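Local coordinates for packaging protein UL32 (Human herpesvirus 8 type M, PDB 6XF9) that forms a pentameric ring required for herpesviral genome packaging, binds zinc, and probably helps bring new capsids to nuclear replication compartments, at residues L78-L83 with G404-A409; F423-L428 with D440-L445; W232-E237 with P263-P268. All coordinates share one frame; numbering follows the deposited sequence.

Contact 1 (L78-L83 with G404-A409); sequences LCFFCL and GQLLDA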
# COMPACT_ATOMS: atom_id res chain seq x y z
N LEU D 78 -10.81 -37.64 34.50
CA LEU D 78 -11.30 -37.39 33.15
C LEU D 78 -10.59 -36.20 32.53
O LEU D 78 -10.08 -36.27 31.41
CB LEU D 78 -12.80 -37.15 33.18
CG LEU D 78 -13.38 -36.80 31.83
CD1 LEU D 78 -13.00 -37.84 30.80
CD2 LEU D 78 -14.88 -36.61 31.94
N CYS D 79 -10.51 -35.09 33.28
CA CYS D 79 -9.80 -33.92 32.79
C CYS D 79 -8.34 -34.25 32.45
O CYS D 79 -7.87 -33.91 31.36
CB CYS D 79 -9.89 -32.80 33.81
SG CYS D 79 -11.58 -32.19 33.98
N PHE D 80 -7.63 -34.95 33.32
CA PHE D 80 -6.23 -35.26 33.02
C PHE D 80 -6.12 -36.05 31.72
O PHE D 80 -5.19 -35.82 30.94
CB PHE D 80 -5.62 -36.05 34.18
CG PHE D 80 -4.15 -36.31 34.03
CD1 PHE D 80 -3.22 -35.36 34.39
CD2 PHE D 80 -3.71 -37.52 33.57
CE1 PHE D 80 -1.86 -35.60 34.26
CE2 PHE D 80 -2.35 -37.78 33.45
CZ PHE D 80 -1.42 -36.82 33.79
N PHE D 81 -7.03 -36.99 31.49
CA PHE D 81 -6.97 -37.80 30.28
C PHE D 81 -7.20 -36.94 29.05
O PHE D 81 -6.50 -37.08 28.04
CB PHE D 81 -8.01 -38.92 30.35
CG PHE D 81 -7.49 -40.19 30.97
CD1 PHE D 81 -6.92 -40.18 32.23
CD2 PHE D 81 -7.63 -41.40 30.30
CE1 PHE D 81 -6.44 -41.35 32.80
CE2 PHE D 81 -7.16 -42.57 30.88
CZ PHE D 81 -6.57 -42.54 32.13
N CYS D 82 -8.18 -36.05 29.11
CA CYS D 82 -8.47 -35.18 27.97
C CYS D 82 -7.26 -34.32 27.63
O CYS D 82 -6.90 -34.18 26.46
CB CYS D 82 -9.67 -34.30 28.30
SG CYS D 82 -11.22 -35.20 28.39
N LEU D 83 -6.61 -33.77 28.65
CA LEU D 83 -5.41 -32.96 28.48
C LEU D 83 -4.34 -33.71 27.70
O LEU D 83 -3.53 -33.09 26.99
CB LEU D 83 -4.90 -32.56 29.86
CG LEU D 83 -3.75 -31.58 29.95
CD1 LEU D 83 -4.14 -30.34 29.19
CD2 LEU D 83 -3.46 -31.26 31.42
N GLY D 404 -5.55 -29.70 41.68
CA GLY D 404 -5.24 -28.85 40.56
C GLY D 404 -3.80 -28.80 40.11
O GLY D 404 -3.48 -28.02 39.21
N GLN D 405 -2.91 -29.62 40.69
CA GLN D 405 -1.49 -29.46 40.37
C GLN D 405 -1.11 -29.99 39.00
O GLN D 405 -0.12 -29.52 38.41
CB GLN D 405 -0.61 -30.13 41.43
CG GLN D 405 -0.69 -29.53 42.80
CD GLN D 405 -0.43 -28.06 42.78
OE1 GLN D 405 0.40 -27.57 42.01
NE2 GLN D 405 -1.14 -27.32 43.64
N LEU D 406 -1.83 -30.98 38.47
CA LEU D 406 -1.42 -31.60 37.22
C LEU D 406 -2.16 -31.05 36.01
O LEU D 406 -1.95 -31.55 34.90
CB LEU D 406 -1.63 -33.12 37.26
CG LEU D 406 -0.63 -34.04 37.97
CD1 LEU D 406 -1.35 -35.33 38.26
CD2 LEU D 406 0.57 -34.31 37.13
N LEU D 407 -3.02 -30.04 36.20
CA LEU D 407 -3.87 -29.57 35.12
C LEU D 407 -3.49 -28.17 34.65
O LEU D 407 -4.23 -27.56 33.89
CB LEU D 407 -5.34 -29.60 35.53
CG LEU D 407 -5.85 -31.00 35.87
CD1 LEU D 407 -7.32 -31.00 36.19
CD2 LEU D 407 -5.52 -31.99 34.76
N ASP D 408 -2.33 -27.70 35.09
CA ASP D 408 -1.79 -26.43 34.64
C ASP D 408 -1.41 -26.44 33.15
O ASP D 408 -1.61 -25.45 32.45
CB ASP D 408 -0.58 -26.03 35.49
CG ASP D 408 -0.92 -25.88 36.96
OD1 ASP D 408 -2.10 -26.08 37.32
OD2 ASP D 408 -0.01 -25.57 37.76
N ALA D 409 -0.86 -27.56 32.68
CA ALA D 409 -0.35 -27.67 31.32
C ALA D 409 -0.01 -29.11 30.99
O ALA D 409 0.48 -29.86 31.84
CB ALA D 409 0.89 -26.81 31.10
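Close to the zinc site formed by Cys52, Cys55, His130 and Cys136, the last turns of helix 71-83 pack against a loop that leaves helix 391-402 through a Schellman motif. Gly404 closes that motif with a phi of 82°, a positive value that glycine adopts without strain. Past this turn the chain delivers two leucines to the helix, and the backbones come nearest at Phe80 and Leu407, whose CA atoms are 6.5 Å apart. Leu407 makes the central apolar contacts. Its CG stands anti to the carbonyl carbon (chi1 -61°), so the forked end spreads over the helix surface: CD1 meets Cys79 CB at 3.9 Å, while CD2 settles on the backbone of Phe80, 3.8 Å from its CA, and lies at the edge of the Phe80 ring, near its plane. Cys79 is not a zinc ligand, although its side chain is about 5 Å from that of His130; being short, it lies between the helix and Leu407 CD1. Phe80 holds CG anti to its own N (chi1 -175°), which brings the ring beside Leu406. There CE1 touches Leu406 CB at 3.9 Å, and both methyls of that leucine gather round the same ring carbon, the two side chains crossing obliquely. Around them, Leu208 and Ala209 of helix 207-213, Leu397 of helix 391-402 and Val384 continue the apolar packing. Two hydrogen bonds lie next to the packing: Leu407 shares a backbone one with Thr139, and Leu83 O accepts one from Asn410 ND2. The side chain of Leu83 completes the contact by crossing Leu407 obliquely, with its CD2 4.0 Å from Leu407 CD2 and 3.8 Å from Leu406 O.

Contact 2 (F423-L428 with D440-L445); sequences FLFKGL and DIIREL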
# COMPACT_ATOMS: atom_id res chain seq x y z
N PHE D 423 -6.71 -23.92 14.55
CA PHE D 423 -8.16 -23.84 14.31
C PHE D 423 -8.51 -22.78 13.27
O PHE D 423 -9.50 -22.93 12.55
CB PHE D 423 -8.90 -23.57 15.61
CG PHE D 423 -9.17 -24.81 16.36
CD1 PHE D 423 -10.15 -25.68 15.92
CD2 PHE D 423 -8.41 -25.17 17.44
CE1 PHE D 423 -10.39 -26.86 16.57
CE2 PHE D 423 -8.65 -26.36 18.10
CZ PHE D 423 -9.64 -27.20 17.66
N LEU D 424 -7.77 -21.68 13.25
CA LEU D 424 -7.96 -20.70 12.19
C LEU D 424 -7.69 -21.32 10.81
O LEU D 424 -8.52 -21.22 9.90
CB LEU D 424 -7.06 -19.49 12.46
CG LEU D 424 -7.75 -18.39 13.29
CD1 LEU D 424 -8.49 -18.89 14.52
CD2 LEU D 424 -6.75 -17.34 13.72
N PHE D 425 -6.58 -22.06 10.68
CA PHE D 425 -6.23 -22.69 9.41
C PHE D 425 -7.27 -23.73 8.98
O PHE D 425 -7.77 -23.70 7.85
CB PHE D 425 -4.85 -23.32 9.51
CG PHE D 425 -4.42 -24.07 8.28
CD1 PHE D 425 -3.83 -23.41 7.22
CD2 PHE D 425 -4.58 -25.44 8.20
CE1 PHE D 425 -3.42 -24.10 6.09
CE2 PHE D 425 -4.17 -26.14 7.08
CZ PHE D 425 -3.59 -25.47 6.02
N LYS D 426 -7.63 -24.66 9.87
CA LYS D 426 -8.70 -25.59 9.52
C LYS D 426 -9.97 -24.84 9.11
O LYS D 426 -10.80 -25.37 8.36
CB LYS D 426 -8.98 -26.55 10.68
CG LYS D 426 -7.81 -27.46 11.00
CD LYS D 426 -7.24 -28.11 9.74
CE LYS D 426 -7.97 -29.39 9.42
NZ LYS D 426 -7.69 -29.88 8.05
N GLY D 427 -10.16 -23.63 9.65
CA GLY D 427 -11.33 -22.84 9.30
C GLY D 427 -11.27 -22.29 7.89
O GLY D 427 -12.27 -22.31 7.16
N LEU D 428 -10.12 -21.74 7.48
CA LEU D 428 -10.04 -21.25 6.12
C LEU D 428 -10.18 -22.40 5.13
O LEU D 428 -10.72 -22.21 4.03
CB LEU D 428 -8.73 -20.48 5.89
CG LEU D 428 -7.38 -21.17 5.95
CD1 LEU D 428 -7.09 -22.01 4.72
CD2 LEU D 428 -6.31 -20.12 6.05
N ASP D 440 -3.05 -14.21 5.54
CA ASP D 440 -2.49 -13.71 6.79
C ASP D 440 -2.35 -14.83 7.82
O ASP D 440 -1.35 -14.89 8.55
CB ASP D 440 -3.40 -12.60 7.31
CG ASP D 440 -2.93 -11.23 6.85
OD1 ASP D 440 -1.69 -11.03 6.87
OD2 ASP D 440 -3.78 -10.39 6.44
N ILE D 441 -3.37 -15.67 7.94
CA ILE D 441 -3.29 -16.83 8.81
C ILE D 441 -2.14 -17.74 8.38
O ILE D 441 -1.28 -18.12 9.19
CB ILE D 441 -4.63 -17.57 8.79
CG1 ILE D 441 -5.72 -16.68 9.39
CG2 ILE D 441 -4.53 -18.85 9.56
CD1 ILE D 441 -7.13 -17.20 9.25
N ILE D 442 -2.06 -18.04 7.08
CA ILE D 442 -1.04 -18.94 6.57
C ILE D 442 0.37 -18.43 6.88
O ILE D 442 1.26 -19.22 7.22
CB ILE D 442 -1.24 -19.17 5.06
CG1 ILE D 442 -2.43 -20.09 4.85
CG2 ILE D 442 0.02 -19.72 4.45
CD1 ILE D 442 -2.89 -20.18 3.42
N ARG D 443 0.61 -17.13 6.74
CA ARG D 443 1.96 -16.63 7.01
C ARG D 443 2.27 -16.62 8.50
O ARG D 443 3.40 -16.91 8.91
CB ARG D 443 2.19 -15.28 6.31
CG ARG D 443 2.12 -13.98 7.08
CD ARG D 443 2.60 -12.78 6.21
NE ARG D 443 1.91 -12.69 4.92
CZ ARG D 443 2.48 -12.93 3.73
NH1 ARG D 443 3.76 -13.29 3.65
NH2 ARG D 443 1.76 -12.82 2.61
N GLU D 444 1.30 -16.26 9.35
CA GLU D 444 1.56 -16.33 10.79
C GLU D 444 1.71 -17.78 11.26
O GLU D 444 2.50 -18.08 12.15
CB GLU D 444 0.46 -15.62 11.58
CG GLU D 444 0.69 -15.57 13.08
CD GLU D 444 1.96 -14.84 13.50
OE1 GLU D 444 2.44 -14.00 12.71
OE2 GLU D 444 2.46 -15.07 14.63
N LEU D 445 0.91 -18.69 10.70
CA LEU D 445 1.01 -20.09 11.07
C LEU D 445 2.34 -20.69 10.65
O LEU D 445 2.90 -21.53 11.35
CB LEU D 445 -0.15 -20.86 10.45
CG LEU D 445 -0.06 -22.38 10.55
CD1 LEU D 445 0.09 -22.84 12.00
CD2 LEU D 445 -1.33 -22.91 9.96
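Helices 416-430 and 435-451 form a helical hairpin, their local axes running roughly antiparallel with a crossing angle of -144° and a closest approach of 9.7 Å. The CA atoms come nearest at Phe425 and Ile441, 6.6 Å apart. The CB of Ile441 is directed toward the first helix: its CG2 lies 3.9 Å from Leu424 CB and also rests by the backbone N of Phe425, a place where a branch at CB brings bulk close to the neighbouring backbone. Phe425 has CG anti to its N (chi1 177°), so the ring is carried along the flank of the hairpin. Leu445 crosses it at about a right angle and sets its CD2 methyl 3.6 Å from Phe425 CB, with CG and CD1 of the ring almost as near. Ile442 approaches differently, its CG1 lying at the ring edge, near the plane, 4.3 Å from Phe425 CD1. Leu428 holds CG in the crowded position between N and carbonyl carbon (chi1 66°), and its CD2 touches both isoleucines, 4.1 Å from Ile441 CB and equally far from Ile442 CG1. Phe158 of helix 145-164 and Pro459 of helix 459-465 extend the packing, and Thr175 of a neighbouring subunit rests on Ile442. Lys426 NZ forms a salt bridge with Asp370, and Glu444 OE2 accepts a hydrogen bond from Gln448 NE2. With no hydrogen bond joining the two segments, the contact is made by apolar side chains, consistent with burial of aliphatic and aromatic carbon.

Contact 3 (W232-E237 with P263-P268); sequences WSTSSE and PFFSPP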
# COMPACT_ATOMS: atom_id res chain seq x y z
N TRP D 232 -19.07 -45.42 12.56
CA TRP D 232 -18.85 -44.60 11.37
C TRP D 232 -19.23 -45.31 10.08
O TRP D 232 -19.61 -44.66 9.11
CB TRP D 232 -17.40 -44.12 11.31
CG TRP D 232 -17.20 -42.97 12.22
CD1 TRP D 232 -16.95 -43.03 13.55
CD2 TRP D 232 -17.31 -41.57 11.90
NE1 TRP D 232 -16.87 -41.76 14.08
CE2 TRP D 232 -17.09 -40.85 13.08
CE3 TRP D 232 -17.56 -40.86 10.71
CZ2 TRP D 232 -17.10 -39.45 13.13
CZ3 TRP D 232 -17.58 -39.47 10.76
CH2 TRP D 232 -17.35 -38.78 11.96
N SER D 233 -19.20 -46.65 10.05
CA SER D 233 -19.67 -47.32 8.85
C SER D 233 -21.19 -47.39 8.81
O SER D 233 -21.78 -47.32 7.73
CB SER D 233 -19.10 -48.73 8.75
OG SER D 233 -19.33 -49.42 9.96
N THR D 234 -21.85 -47.47 9.97
CA THR D 234 -23.31 -47.53 9.93
C THR D 234 -23.91 -46.16 9.64
O THR D 234 -25.03 -46.10 9.15
CB THR D 234 -23.91 -48.10 11.23
OG1 THR D 234 -23.48 -47.36 12.38
CG2 THR D 234 -23.43 -49.55 11.41
N SER D 235 -23.20 -45.06 9.91
CA SER D 235 -23.80 -43.74 9.70
C SER D 235 -22.97 -42.81 8.82
O SER D 235 -23.21 -41.60 8.85
CB SER D 235 -24.09 -43.05 11.04
OG SER D 235 -22.89 -42.81 11.74
N SER D 236 -22.02 -43.32 8.03
CA SER D 236 -21.21 -42.49 7.13
C SER D 236 -20.51 -43.37 6.09
O SER D 236 -20.60 -44.60 6.13
CB SER D 236 -20.16 -41.69 7.91
OG SER D 236 -18.98 -42.46 8.11
N GLU D 237 -19.80 -42.71 5.17
CA GLU D 237 -19.03 -43.39 4.13
C GLU D 237 -17.52 -43.29 4.35
O GLU D 237 -16.75 -43.56 3.42
CB GLU D 237 -19.37 -42.79 2.77
CG GLU D 237 -19.06 -41.28 2.74
CD GLU D 237 -19.44 -40.60 1.44
OE1 GLU D 237 -20.23 -41.18 0.65
OE2 GLU D 237 -18.95 -39.46 1.21
N PRO D 263 -25.23 -53.78 15.85
CA PRO D 263 -24.98 -52.38 15.45
C PRO D 263 -25.14 -51.40 16.61
O PRO D 263 -26.28 -51.19 17.06
CB PRO D 263 -26.05 -52.11 14.39
CG PRO D 263 -27.17 -53.03 14.75
CD PRO D 263 -26.61 -54.20 15.55
N PHE D 264 -24.03 -50.83 17.09
CA PHE D 264 -24.06 -49.95 18.26
C PHE D 264 -25.07 -48.84 18.06
O PHE D 264 -25.78 -48.46 18.99
CB PHE D 264 -22.67 -49.35 18.52
CG PHE D 264 -22.58 -48.46 19.75
CD1 PHE D 264 -23.01 -47.14 19.71
CD2 PHE D 264 -22.02 -48.93 20.92
CE1 PHE D 264 -22.92 -46.32 20.85
CE2 PHE D 264 -21.93 -48.11 22.05
CZ PHE D 264 -22.38 -46.81 22.01
N PHE D 265 -25.15 -48.32 16.83
CA PHE D 265 -25.90 -47.11 16.58
C PHE D 265 -26.70 -47.21 15.30
O PHE D 265 -26.16 -47.56 14.25
CB PHE D 265 -24.89 -45.95 16.51
CG PHE D 265 -25.45 -44.67 16.02
CD1 PHE D 265 -26.49 -44.05 16.69
CD2 PHE D 265 -24.90 -44.05 14.91
CE1 PHE D 265 -26.99 -42.84 16.25
CE2 PHE D 265 -25.39 -42.84 14.46
CZ PHE D 265 -26.44 -42.23 15.14
N SER D 266 -27.99 -46.85 15.39
CA SER D 266 -28.90 -46.79 14.25
C SER D 266 -29.31 -45.34 14.04
O SER D 266 -29.96 -44.74 14.92
CB SER D 266 -30.13 -47.67 14.48
OG SER D 266 -30.85 -47.24 15.62
N PRO D 267 -28.99 -44.73 12.89
CA PRO D 267 -29.30 -43.30 12.69
C PRO D 267 -30.75 -43.08 12.33
O PRO D 267 -31.36 -43.88 11.60
CB PRO D 267 -28.38 -42.89 11.53
CG PRO D 267 -28.13 -44.15 10.78
CD PRO D 267 -28.16 -45.28 11.81
N PRO D 268 -31.32 -41.96 12.75
CA PRO D 268 -32.69 -41.62 12.34
C PRO D 268 -32.78 -41.30 10.85
O PRO D 268 -31.79 -41.02 10.16
CB PRO D 268 -33.02 -40.37 13.18
CG PRO D 268 -31.68 -39.81 13.59
CD PRO D 268 -30.75 -40.98 13.69
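Trp232, in the final turn of helix 225-235, has its CB directed away from the loop 263-268; its indole meets Trp89 edge-to-face. The hydroxyl of Ser233 has the carbonyls of Ile229 and Asp230 within hydrogen-bonding range. Thr234 is the first residue to face the loop. Its OG1 occupies the crowded position between N and carbonyl carbon, from which it can reach back to Asp230 O and Ile231 O in the preceding turn. Phe265 O, 3.3 Å from Thr234 OG1, is a further acceptor within range, and which one receives the single proton is not settled; a threonine can thus satisfy its hydroxyl locally while turned to a neighbour. Its carbonyl takes part as well, with Thr234 O 4.0 Å from Pro267 CG. Ser235 follows, its CA 6.3 Å from the CA of Pro267. Being small, it lets an aromatic edge come near the helix: Ser235 CB is 3.7 Å from Phe265 CE2, at the edge of the ring, near its plane, and OG lies in the ring plane while bonding to Ile231 O. Pro267 adds a contact, its CG 4.2 Å from Ser235 CB, and its N sits over the centre of the Phe265 ring, so the loop folds on its own aromatic residue. Ser236 leaves helical geometry and ties the end back, its OG making a very short 2.5 Å hydrogen bond to Trp232 O from 26° out of the carbonyl plane. The loop 263-268 passes the last turn of helix 225-235 and also touches helix 14-22, where Leu21 and Ala22 meet Phe265; it then leads into strand 271-272, which pairs antiparallel with strand 26-27.

The three contacts are separate, none touching another. The centre of contact 1 lies 27 Å from that of contact 2 and 32 Å from that of contact 3; the centres of contact 2 and contact 3 are 33 Å apart. Contact 3 is nested in the long loop closed by contact 1 and lies on the opposite side of the chain's centre, whereas contact 2 follows both in sequence. Their relation to zinc differs. Cys79 of contact 1 is about 9 Å, side chain to ion, from one zinc; Leu445 of contact 2 is about 11 Å from a bound zinc and about 8 Å, side chain to side chain, from the ligand His452. Contact 3 is remote from the metal sites. Contact 2 alone meets a neighbouring subunit.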